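Local coordinates for Tle cognate immunity protein 4 C-terminal domain-containing protein (Pseudomonas aeruginosa PAO1, PDB 4R1D) that probably acts as the immunity protein Tli4, binding the type VI secretion lipase effector Tle4 and so protecting the producing cell from it, at residues B[31-45]-B[98-112]. Numbering follows the deposited sequence.
Sequences WGDRIEYLDDKPTEL and YVTSKPTWHVYRWKG
Residues 33-38 and 107-112 pair as neighbouring antiparallel strands, their axes 4.6 Å apart at closest approach. Glu-36 and Arg-109 form a hydrogen-bonded pair: Glu-36 N to Arg-109 O and Arg-109 N to Glu-36 O are each 2.8 Å. Leu-38 N adds a bond to Val-107 O. Toward Gly-112 the direct ladder gives way to a water, which donates to Arg-34 O and accepts from Lys-111 N.

Tyr-37 and Tyr-108 are a non-hydrogen-bonded pair. The edge of Tyr-37 is turned to the face of Tyr-108 in an offset edge-to-face stack, with centroids 5.7 Å apart and planes at 61°. A water joins Tyr-37 OH to His-106 ND1, and the His-151 ring meets those of Tyr-37 and His-106. Ile-35 packs CG1 on Tyr-108 CB at 4.0 Å.

On the other face, Glu-36 and Arg-109 have CG anti to the backbone N (chi1 -176° and 180°) and extended chains, which carries both ends out in the same direction. No direct ion pair forms, as Glu-36 OE1 and Arg-109 NH1 are 5.0 Å apart. A water links these two atoms, while Arg-109 NH2 forms a salt bridge to Asp-96.

Beyond the strand, Pro-42 opens helix 42-58 over one face of Trp-105. Its CG lies 3.6 Å from the centroid of the six-membered ring, nearly on the normal, a CH-pi contact. Leu-45 CD1 packs on Tyr-98 CD1, and Leu-38 CD1 on Arg-109 CB.

At the other end, Trp-110 NE1 bonds mainly to Leu-30 O and only weakly to Asp-33 O. Bridging waters thus fill in where direct pairing lapses. Asp-33 OD2 offers a salt bridge and the Trp-110 ring a cation-pi contact to Arg-397 of the partner chain, probably Tle4, consistent with holding the complex.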
ATOM      1  N   TRP B  31     -18.146  -1.076 -12.587  1.00 15.15           N
ATOM      2  CA  TRP B  31     -18.554  -1.376 -11.221  1.00 17.61           C
ATOM      3  C   TRP B  31     -17.309  -1.588 -10.361  1.00 17.70           C
ATOM      4  O   TRP B  31     -17.290  -2.417  -9.462  1.00 18.49           O
ATOM      5  CB  TRP B  31     -19.507  -2.579 -11.184  1.00 16.57           C
ATOM      6  CG  TRP B  31     -20.777  -2.312 -11.962  1.00 18.44           C
ATOM      7  CD1 TRP B  31     -21.077  -2.751 -13.220  1.00 21.89           C
ATOM      8  CD2 TRP B  31     -21.896  -1.531 -11.533  1.00 26.61           C
ATOM      9  NE1 TRP B  31     -22.311  -2.282 -13.605  1.00 19.94           N
ATOM     10  CE2 TRP B  31     -22.837  -1.532 -12.584  1.00 25.13           C
ATOM     11  CE3 TRP B  31     -22.188  -0.819 -10.365  1.00 24.69           C
ATOM     12  CZ2 TRP B  31     -24.054  -0.858 -12.500  1.00 22.73           C
ATOM     13  CZ3 TRP B  31     -23.399  -0.156 -10.279  1.00 28.50           C
ATOM     14  CH2 TRP B  31     -24.317  -0.177 -11.340  1.00 21.01           C
ATOM     15  N   GLY B  32     -16.270  -0.806 -10.648  1.00 17.51           N
ATOM     16  CA  GLY B  32     -15.083  -0.775  -9.815  1.00 18.20           C
ATOM     17  C   GLY B  32     -13.999  -1.776 -10.167  1.00 18.69           C
ATOM     18  O   GLY B  32     -12.890  -1.679  -9.659  1.00 16.34           O
ATOM     19  N   ASP B  33     -14.304  -2.729 -11.044  1.00 16.10           N
ATOM     20  CA  ASP B  33     -13.353  -3.779 -11.403  1.00 14.37           C
ATOM     21  C   ASP B  33     -12.849  -3.609 -12.835  1.00 15.40           C
ATOM     22  O   ASP B  33     -13.615  -3.259 -13.724  1.00 16.70           O
ATOM     23  CB  ASP B  33     -14.023  -5.148 -11.243  1.00 16.89           C
ATOM     24  CG  ASP B  33     -14.414  -5.434  -9.803  1.00 21.06           C
ATOM     25  OD1 ASP B  33     -13.597  -5.155  -8.899  1.00 16.96           O
ATOM     26  OD2 ASP B  33     -15.535  -5.926  -9.566  1.00 18.55           O
ATOM     27  N   ARG B  34     -11.565  -3.862 -13.063  1.00 15.99           N
ATOM     28  CA  ARG B  34     -11.003  -3.654 -14.390  1.00 14.11           C
ATOM     29  C   ARG B  34     -11.576  -4.583 -15.455  1.00 14.57           C
ATOM     30  O   ARG B  34     -11.702  -5.786 -15.239  1.00 14.62           O
ATOM     31  CB  ARG B  34      -9.489  -3.821 -14.346  1.00 15.30           C
ATOM     32  CG  ARG B  34      -8.825  -3.651 -15.707  1.00 14.49           C
ATOM     33  CD  ARG B  34      -7.330  -3.457 -15.550  1.00 16.55           C
ATOM     34  NE  ARG B  34      -6.679  -3.396 -16.855  1.00 14.34           N
ATOM     35  CZ  ARG B  34      -5.383  -3.625 -17.061  1.00 23.01           C
ATOM     36  NH1 ARG B  34      -4.590  -3.921 -16.037  1.00 18.49           N
ATOM     37  NH2 ARG B  34      -4.879  -3.554 -18.294  1.00 19.09           N
ATOM     38  N   ILE B  35     -11.946  -4.006 -16.598  1.00 14.28           N
ATOM     39  CA  ILE B  35     -12.247  -4.804 -17.771  1.00 15.03           C
ATOM     40  C   ILE B  35     -10.981  -4.800 -18.624  1.00 16.19           C
ATOM     41  O   ILE B  35     -10.577  -3.768 -19.172  1.00 19.20           O
ATOM     42  CB  ILE B  35     -13.507  -4.321 -18.546  1.00 16.16           C
ATOM     43  CG1 ILE B  35     -13.730  -5.211 -19.776  1.00 15.10           C
ATOM     44  CG2 ILE B  35     -13.414  -2.835 -18.915  1.00 18.86           C
ATOM     45  CD1 ILE B  35     -15.189  -5.272 -20.235  1.00 21.15           C
ATOM     46  N   GLU B  36     -10.341  -5.962 -18.662  1.00 13.21           N
ATOM     47  CA  GLU B  36      -9.027  -6.140 -19.279  1.00 16.65           C
ATOM     48  C   GLU B  36      -9.139  -6.737 -20.674  1.00 17.41           C
ATOM     49  O   GLU B  36      -9.761  -7.783 -20.866  1.00 18.91           O
ATOM     50  CB  GLU B  36      -8.168  -7.049 -18.394  1.00 18.96           C
ATOM     51  CG  GLU B  36      -6.737  -7.215 -18.892  1.00 19.08           C
ATOM     52  CD  GLU B  36      -5.973  -8.303 -18.155  1.00 23.84           C
ATOM     53  OE1 GLU B  36      -6.605  -9.063 -17.392  1.00 23.38           O
ATOM     54  OE2 GLU B  36      -4.736  -8.401 -18.347  1.00 21.05           O
ATOM     55  N   TYR B  37      -8.526  -6.074 -21.650  1.00 17.57           N
ATOM     56  CA  TYR B  37      -8.474  -6.599 -23.008  1.00 17.41           C
ATOM     57  C   TYR B  37      -7.423  -7.706 -23.100  1.00 22.42           C
ATOM     58  O   TYR B  37      -6.287  -7.542 -22.650  1.00 21.89           O
ATOM     59  CB  TYR B  37      -8.152  -5.477 -23.996  1.00 17.02           C
ATOM     60  CG  TYR B  37      -7.753  -6.009 -25.344  1.00 18.36           C
ATOM     61  CD1 TYR B  37      -8.690  -6.580 -26.192  1.00 19.48           C
ATOM     62  CD2 TYR B  37      -6.429  -5.973 -25.753  1.00 22.47           C
ATOM     63  CE1 TYR B  37      -8.317  -7.093 -27.419  1.00 20.75           C
ATOM     64  CE2 TYR B  37      -6.046  -6.479 -26.972  1.00 23.93           C
ATOM     65  CZ  TYR B  37      -6.988  -7.033 -27.800  1.00 24.53           C
ATOM     66  OH  TYR B  37      -6.584  -7.527 -29.014  1.00 25.08           O
ATOM     67  N   LEU B  38      -7.802  -8.834 -23.689  1.00 18.87           N
ATOM     68  CA  LEU B  38      -6.899  -9.974 -23.802  1.00 19.75           C
ATOM     69  C   LEU B  38      -6.493 -10.178 -25.258  1.00 23.65           C
ATOM     70  O   LEU B  38      -7.303  -9.955 -26.154  1.00 19.06           O
ATOM     71  CB  LEU B  38      -7.598 -11.238 -23.301  1.00 24.42           C
ATOM     72  CG  LEU B  38      -8.173 -11.202 -21.882  1.00 23.83           C
ATOM     73  CD1 LEU B  38      -8.873 -12.529 -21.549  1.00 22.98           C
ATOM     74  CD2 LEU B  38      -7.070 -10.914 -20.884  1.00 20.07           C
ATOM     75  N   ASP B  39      -5.253 -10.614 -25.475  1.00 24.29           N
ATOM     76  CA  ASP B  39      -4.737 -10.864 -26.828  1.00 33.36           C
ATOM     77  C   ASP B  39      -5.236 -12.190 -27.381  1.00 34.64           C
ATOM     78  O   ASP B  39      -5.006 -12.508 -28.548  1.00 34.38           O
ATOM     79  CB  ASP B  39      -3.206 -10.883 -26.827  1.00 35.24           C
ATOM     80  CG  ASP B  39      -2.605  -9.516 -26.572  1.00 38.65           C
ATOM     81  OD1 ASP B  39      -3.160  -8.520 -27.086  1.00 43.05           O
ATOM     82  OD2 ASP B  39      -1.584  -9.437 -25.855  1.00 45.24           O
ATOM     83  N   ASP B  40      -5.916 -12.957 -26.536  1.00 26.70           N
ATOM     84  CA  ASP B  40      -6.325 -14.319 -26.866  1.00 29.96           C
ATOM     85  C   ASP B  40      -7.078 -14.466 -28.172  1.00 33.08           C
ATOM     86  O   ASP B  40      -8.009 -13.711 -28.455  1.00 33.24           O
ATOM     87  CB  ASP B  40      -7.215 -14.893 -25.762  1.00 29.78           C
ATOM     88  CG  ASP B  40      -6.473 -15.094 -24.460  1.00 25.52           C
ATOM     89  OD1 ASP B  40      -5.618 -14.254 -24.122  1.00 24.77           O
ATOM     90  OD2 ASP B  40      -6.754 -16.101 -23.780  1.00 30.90           O
ATOM     91  N   LYS B  41      -6.678 -15.463 -28.953  1.00 33.57           N
ATOM     92  CA  LYS B  41      -7.517 -15.980 -30.020  1.00 37.60           C
ATOM     93  C   LYS B  41      -8.551 -16.898 -29.370  1.00 35.27           C
ATOM     94  O   LYS B  41      -8.351 -17.358 -28.243  1.00 36.45           O
ATOM     95  CB  LYS B  41      -6.664 -16.742 -31.042  1.00 36.28           C
ATOM     96  CG  LYS B  41      -5.670 -15.860 -31.800  1.00 44.79           C
ATOM     97  CD  LYS B  41      -4.671 -16.683 -32.612  1.00 55.22           C
ATOM     98  CE  LYS B  41      -3.583 -17.281 -31.725  1.00 52.85           C
ATOM     99  NZ  LYS B  41      -2.602 -18.096 -32.499  1.00 60.02           N
ATOM    100  N   PRO B  42      -9.664 -17.160 -30.066  1.00 33.24           N
ATOM    101  CA  PRO B  42     -10.777 -17.916 -29.484  1.00 32.84           C
ATOM    102  C   PRO B  42     -10.378 -19.265 -28.887  1.00 37.40           C
ATOM    103  O   PRO B  42     -10.864 -19.594 -27.803  1.00 33.38           O
ATOM    104  CB  PRO B  42     -11.721 -18.108 -30.670  1.00 34.99           C
ATOM    105  CG  PRO B  42     -11.454 -16.936 -31.541  1.00 34.06           C
ATOM    106  CD  PRO B  42      -9.978 -16.680 -31.423  1.00 30.86           C
ATOM    107  N   THR B  43      -9.522 -20.030 -29.562  1.00 34.70           N
ATOM    108  CA  THR B  43      -9.102 -21.321 -29.016  1.00 37.90           C
ATOM    109  C   THR B  43      -8.270 -21.122 -27.751  1.00 33.79           C
ATOM    110  O   THR B  43      -8.373 -21.893 -26.795  1.00 33.40           O
ATOM    111  CB  THR B  43      -8.305 -22.161 -30.035  1.00 42.98           C
ATOM    112  OG1 THR B  43      -7.005 -21.587 -30.232  1.00 44.40           O
ATOM    113  CG2 THR B  43      -9.049 -22.228 -31.360  1.00 34.99           C
ATOM    114  N   GLU B  44      -7.444 -20.083 -27.752  1.00 31.56           N
ATOM    115  CA  GLU B  44      -6.654 -19.731 -26.581  1.00 32.10           C
ATOM    116  C   GLU B  44      -7.549 -19.333 -25.405  1.00 32.20           C
ATOM    117  O   GLU B  44      -7.300 -19.745 -24.267  1.00 32.31           O
ATOM    118  CB  GLU B  44      -5.675 -18.603 -26.909  1.00 36.24           C
ATOM    119  CG  GLU B  44      -4.603 -18.980 -27.917  1.00 36.21           C
ATOM    120  CD  GLU B  44      -3.742 -17.797 -28.326  1.00 47.11           C
ATOM    121  OE1 GLU B  44      -4.301 -16.701 -28.552  1.00 41.90           O
ATOM    122  OE2 GLU B  44      -2.506 -17.958 -28.419  1.00 44.72           O
ATOM    123  N   LEU B  45      -8.586 -18.543 -25.682  1.00 29.25           N
ATOM    124  CA  LEU B  45      -9.521 -18.127 -24.634  1.00 30.37           C
ATOM    125  C   LEU B  45     -10.224 -19.330 -24.013  1.00 31.66           C
ATOM    126  O   LEU B  45     -10.333 -19.428 -22.794  1.00 27.39           O
ATOM    127  CB  LEU B  45     -10.571 -17.152 -25.165  1.00 27.93           C
ATOM    128  CG  LEU B  45     -11.526 -16.694 -24.053  1.00 26.41           C
ATOM    129  CD1 LEU B  45     -10.812 -15.747 -23.084  1.00 27.81           C
ATOM    130  CD2 LEU B  45     -12.798 -16.051 -24.591  1.00 29.43           C
ATOM    131  N   TYR B  98     -15.729 -13.646 -18.715  1.00 15.88           N
ATOM    132  CA  TYR B  98     -15.057 -13.509 -20.000  1.00 21.32           C
ATOM    133  C   TYR B  98     -16.110 -13.139 -21.030  1.00 20.73           C
ATOM    134  O   TYR B  98     -17.178 -13.754 -21.097  1.00 23.20           O
ATOM    135  CB  TYR B  98     -14.338 -14.815 -20.350  1.00 20.22           C
ATOM    136  CG  TYR B  98     -13.286 -15.130 -19.319  1.00 20.61           C
ATOM    137  CD1 TYR B  98     -11.987 -14.693 -19.485  1.00 20.24           C
ATOM    138  CD2 TYR B  98     -13.613 -15.789 -18.131  1.00 19.10           C
ATOM    139  CE1 TYR B  98     -11.019 -14.935 -18.530  1.00 23.43           C
ATOM    140  CE2 TYR B  98     -12.649 -16.037 -17.166  1.00 18.95           C
ATOM    141  CZ  TYR B  98     -11.353 -15.602 -17.375  1.00 21.36           C
ATOM    142  OH  TYR B  98     -10.373 -15.831 -16.440  1.00 19.72           O
ATOM    143  N   VAL B  99     -15.829 -12.105 -21.806  1.00 17.92           N
ATOM    144  CA  VAL B  99     -16.843 -11.558 -22.702  1.00 19.73           C
ATOM    145  C   VAL B  99     -16.190 -11.090 -23.988  1.00 23.27           C
ATOM    146  O   VAL B  99     -15.039 -10.645 -23.983  1.00 21.60           O
ATOM    147  CB  VAL B  99     -17.625 -10.401 -22.036  1.00 25.52           C
ATOM    148  CG1 VAL B  99     -16.705  -9.225 -21.711  1.00 22.67           C
ATOM    149  CG2 VAL B  99     -18.797  -9.958 -22.910  1.00 21.83           C
ATOM    150  N   THR B 100     -16.921 -11.204 -25.092  1.00 21.20           N
ATOM    151  CA  THR B 100     -16.386 -10.866 -26.403  1.00 22.81           C
ATOM    152  C   THR B 100     -17.193  -9.764 -27.073  1.00 21.45           C
ATOM    153  O   THR B 100     -18.394  -9.658 -26.878  1.00 25.98           O
ATOM    154  CB  THR B 100     -16.391 -12.103 -27.319  1.00 23.63           C
ATOM    155  OG1 THR B 100     -17.716 -12.648 -27.369  1.00 25.34           O
ATOM    156  CG2 THR B 100     -15.443 -13.152 -26.776  1.00 28.76           C
ATOM    157  N   SER B 101     -16.524  -8.939 -27.869  1.00 20.13           N
ATOM    158  CA  SER B 101     -17.206  -7.899 -28.621  1.00 18.18           C
ATOM    159  C   SER B 101     -17.827  -8.499 -29.881  1.00 21.43           C
ATOM    160  O   SER B 101     -17.419  -9.577 -30.329  1.00 21.50           O
ATOM    161  CB  SER B 101     -16.213  -6.805 -29.008  1.00 17.97           C
ATOM    162  OG  SER B 101     -15.077  -7.380 -29.632  1.00 21.13           O
ATOM    163  N   LYS B 102     -18.824  -7.803 -30.421  1.00 21.44           N
ATOM    164  CA  LYS B 102     -19.453  -8.192 -31.683  0.54 24.01           C
ATOM    165  C   LYS B 102     -19.603  -6.960 -32.563  1.00 23.29           C
ATOM    166  O   LYS B 102     -19.770  -5.843 -32.065  1.00 21.95           O
ATOM    167  CB  LYS B 102     -20.833  -8.817 -31.437  0.54 25.60           C
ATOM    168  CG  LYS B 102     -20.830  -9.938 -30.417  0.54 30.76           C
ATOM    169  CD  LYS B 102     -19.867 -11.043 -30.801  0.54 30.96           C
ATOM    170  CE  LYS B 102     -19.462 -11.867 -29.588  0.54 27.94           C
ATOM    171  NZ  LYS B 102     -18.497 -12.942 -29.936  0.54 25.98           N
ATOM    172  N   PRO B 103     -19.581  -7.158 -33.891  1.00 20.47           N
ATOM    173  CA  PRO B 103     -19.422  -8.454 -34.559  1.00 24.13           C
ATOM    174  C   PRO B 103     -17.972  -8.890 -34.733  1.00 25.50           C
ATOM    175  O   PRO B 103     -17.727 -10.072 -34.990  1.00 28.73           O
ATOM    176  CB  PRO B 103     -20.065  -8.217 -35.936  1.00 28.57           C
ATOM    177  CG  PRO B 103     -19.905  -6.761 -36.174  1.00 23.20           C
ATOM    178  CD  PRO B 103     -20.077  -6.118 -34.810  1.00 25.43           C
ATOM    179  N   THR B 104     -17.027  -7.962 -34.622  1.00 21.52           N
ATOM    180  CA  THR B 104     -15.625  -8.348 -34.647  1.00 21.66           C
ATOM    181  C   THR B 104     -15.214  -8.868 -33.274  1.00 25.07           C
ATOM    182  O   THR B 104     -15.372  -8.192 -32.261  1.00 19.90           O
ATOM    183  CB  THR B 104     -14.691  -7.192 -35.058  1.00 23.94           C
ATOM    184  OG1 THR B 104     -14.921  -6.851 -36.430  1.00 23.68           O
ATOM    185  CG2 THR B 104     -13.241  -7.615 -34.911  1.00 23.26           C
ATOM    186  N   TRP B 105     -14.673 -10.073 -33.261  1.00 24.12           N
ATOM    187  CA  TRP B 105     -14.314 -10.759 -32.030  1.00 26.15           C
ATOM    188  C   TRP B 105     -13.094 -10.139 -31.353  1.00 25.76           C
ATOM    189  O   TRP B 105     -12.041  -9.986 -31.969  1.00 22.00           O
ATOM    190  CB  TRP B 105     -14.037 -12.223 -32.367  1.00 30.50           C
ATOM    191  CG  TRP B 105     -13.995 -13.158 -31.209  1.00 26.95           C
ATOM    192  CD1 TRP B 105     -15.037 -13.871 -30.692  1.00 27.42           C
ATOM    193  CD2 TRP B 105     -12.847 -13.505 -30.438  1.00 28.19           C
ATOM    194  NE1 TRP B 105     -14.608 -14.643 -29.641  1.00 30.91           N
ATOM    195  CE2 TRP B 105     -13.265 -14.435 -29.465  1.00 31.85           C
ATOM    196  CE3 TRP B 105     -11.504 -13.120 -30.475  1.00 24.57           C
ATOM    197  CZ2 TRP B 105     -12.391 -14.985 -28.538  1.00 25.28           C
ATOM    198  CZ3 TRP B 105     -10.637 -13.666 -29.553  1.00 28.06           C
ATOM    199  CH2 TRP B 105     -11.081 -14.592 -28.599  1.00 33.29           C
ATOM    200  N   HIS B 106     -13.256  -9.767 -30.085  1.00 21.75           N
ATOM    201  CA  HIS B 106     -12.136  -9.439 -29.208  1.00 24.34           C
ATOM    202  C   HIS B 106     -12.531  -9.971 -27.846  1.00 21.40           C
ATOM    203  O   HIS B 106     -13.712  -9.953 -27.496  1.00 22.57           O
ATOM    204  CB  HIS B 106     -11.922  -7.927 -29.085  1.00 20.68           C
ATOM    205  CG  HIS B 106     -11.669  -7.240 -30.389  1.00 23.17           C
ATOM    206  ND1 HIS B 106     -10.499  -7.402 -31.101  1.00 25.90           N
ATOM    207  CD2 HIS B 106     -12.431  -6.383 -31.106  1.00 22.31           C
ATOM    208  CE1 HIS B 106     -10.553  -6.674 -32.203  1.00 19.55           C
ATOM    209  NE2 HIS B 106     -11.717  -6.048 -32.231  1.00 23.97           N
ATOM    210  N   VAL B 107     -11.552 -10.418 -27.080  1.00 18.91           N
ATOM    211  CA  VAL B 107     -11.825 -11.024 -25.779  1.00 21.91           C
ATOM    212  C   VAL B 107     -11.476 -10.107 -24.614  1.00 23.36           C
ATOM    213  O   VAL B 107     -10.495  -9.378 -24.678  1.00 19.70           O
ATOM    214  CB  VAL B 107     -11.042 -12.332 -25.629  1.00 21.08           C
ATOM    215  CG1 VAL B 107     -10.495 -12.466 -24.232  1.00 31.54           C
ATOM    216  CG2 VAL B 107     -11.934 -13.486 -25.943  1.00 39.17           C
ATOM    217  N   TYR B 108     -12.289 -10.152 -23.559  1.00 17.52           N
ATOM    218  CA  TYR B 108     -12.049  -9.356 -22.359  1.00 17.16           C
ATOM    219  C   TYR B 108     -12.258 -10.176 -21.102  1.00 18.63           C
ATOM    220  O   TYR B 108     -13.113 -11.063 -21.069  1.00 18.94           O
ATOM    221  CB  TYR B 108     -12.989  -8.145 -22.326  1.00 17.17           C
ATOM    222  CG  TYR B 108     -12.869  -7.297 -23.560  1.00 19.47           C
ATOM    223  CD1 TYR B 108     -12.093  -6.143 -23.566  1.00 18.86           C
ATOM    224  CD2 TYR B 108     -13.501  -7.678 -24.741  1.00 21.61           C
ATOM    225  CE1 TYR B 108     -11.972  -5.379 -24.705  1.00 13.28           C
ATOM    226  CE2 TYR B 108     -13.378  -6.932 -25.875  1.00 20.87           C
ATOM    227  CZ  TYR B 108     -12.620  -5.784 -25.860  1.00 20.36           C
ATOM    228  OH  TYR B 108     -12.521  -5.045 -27.016  1.00 20.21           O
ATOM    229  N   ARG B 109     -11.486  -9.854 -20.064  1.00 15.21           N
ATOM    230  CA  ARG B 109     -11.680 -10.450 -18.753  1.00 17.56           C
ATOM    231  C   ARG B 109     -12.164  -9.363 -17.798  1.00 18.00           C
ATOM    232  O   ARG B 109     -11.582  -8.289 -17.742  1.00 15.27           O
ATOM    233  CB  ARG B 109     -10.375 -11.041 -18.231  1.00 16.54           C
ATOM    234  CG  ARG B 109     -10.519 -11.679 -16.867  1.00 19.56           C
ATOM    235  CD  ARG B 109      -9.174 -12.123 -16.309  1.00 19.16           C
ATOM    236  NE  ARG B 109      -9.341 -13.108 -15.243  1.00 20.93           N
ATOM    237  CZ  ARG B 109      -8.340 -13.630 -14.539  1.00 20.58           C
ATOM    238  NH1 ARG B 109      -7.092 -13.255 -14.774  1.00 22.66           N
ATOM    239  NH2 ARG B 109      -8.588 -14.533 -13.593  1.00 22.59           N
ATOM    240  N   TRP B 110     -13.233  -9.641 -17.062  1.00 17.38           N
ATOM    241  CA  TRP B 110     -13.782  -8.672 -16.133  1.00 16.21           C
ATOM    242  C   TRP B 110     -14.105  -9.408 -14.840  1.00 17.31           C
ATOM    243  O   TRP B 110     -15.138 -10.076 -14.727  1.00 18.37           O
ATOM    244  CB  TRP B 110     -15.028  -8.008 -16.718  1.00 16.23           C
ATOM    245  CG  TRP B 110     -15.663  -7.017 -15.773  1.00 14.54           C
ATOM    246  CD1 TRP B 110     -15.035  -6.012 -15.083  1.00 15.65           C
ATOM    247  CD2 TRP B 110     -17.049  -6.943 -15.418  1.00 15.34           C
ATOM    248  NE1 TRP B 110     -15.956  -5.308 -14.320  1.00 15.42           N
ATOM    249  CE2 TRP B 110     -17.195  -5.864 -14.508  1.00 16.02           C
ATOM    250  CE3 TRP B 110     -18.181  -7.679 -15.786  1.00 17.54           C
ATOM    251  CZ2 TRP B 110     -18.425  -5.510 -13.965  1.00 16.64           C
ATOM    252  CZ3 TRP B 110     -19.417  -7.315 -15.236  1.00 17.90           C
ATOM    253  CH2 TRP B 110     -19.520  -6.243 -14.343  1.00 19.27           C
ATOM    254  N   LYS B 111     -13.201  -9.314 -13.874  1.00 16.20           N
ATOM    255  CA  LYS B 111     -13.296 -10.147 -12.680  1.00 16.02           C
ATOM    256  C   LYS B 111     -13.442  -9.300 -11.433  1.00 20.53           C
ATOM    257  O   LYS B 111     -12.738  -8.308 -11.257  1.00 16.58           O
ATOM    258  CB  LYS B 111     -12.053 -11.036 -12.553  1.00 18.47           C
ATOM    259  CG  LYS B 111     -12.020 -11.896 -11.282  1.00 17.19           C
ATOM    260  CD  LYS B 111     -10.732 -12.700 -11.192  1.00 26.78           C
ATOM    261  CE  LYS B 111      -9.517 -11.797 -11.078  1.00 31.95           C
ATOM    262  NZ  LYS B 111      -8.263 -12.574 -10.864  1.00 37.99           N
ATOM    263  N   GLY B 112     -14.361  -9.693 -10.560  1.00 17.73           N
ATOM    264  CA  GLY B 112     -14.520  -8.970  -9.318  1.00 18.06           C
ATOM    265  C   GLY B 112     -15.402  -9.703  -8.339  1.00 18.56           C
ATOM    266  O   GLY B 112     -15.979 -10.735  -8.661  1.00 17.75           O
TER
HETATM  267  O   HOH W   1     -10.565  -8.082 -14.323  1.00 19.88           O
HETATM  268  O   HOH W   2      -5.589 -11.277 -16.387  1.00 26.53           O
HETATM  269  O   HOH W   3      -8.447  -9.313 -30.189  1.00 31.66           O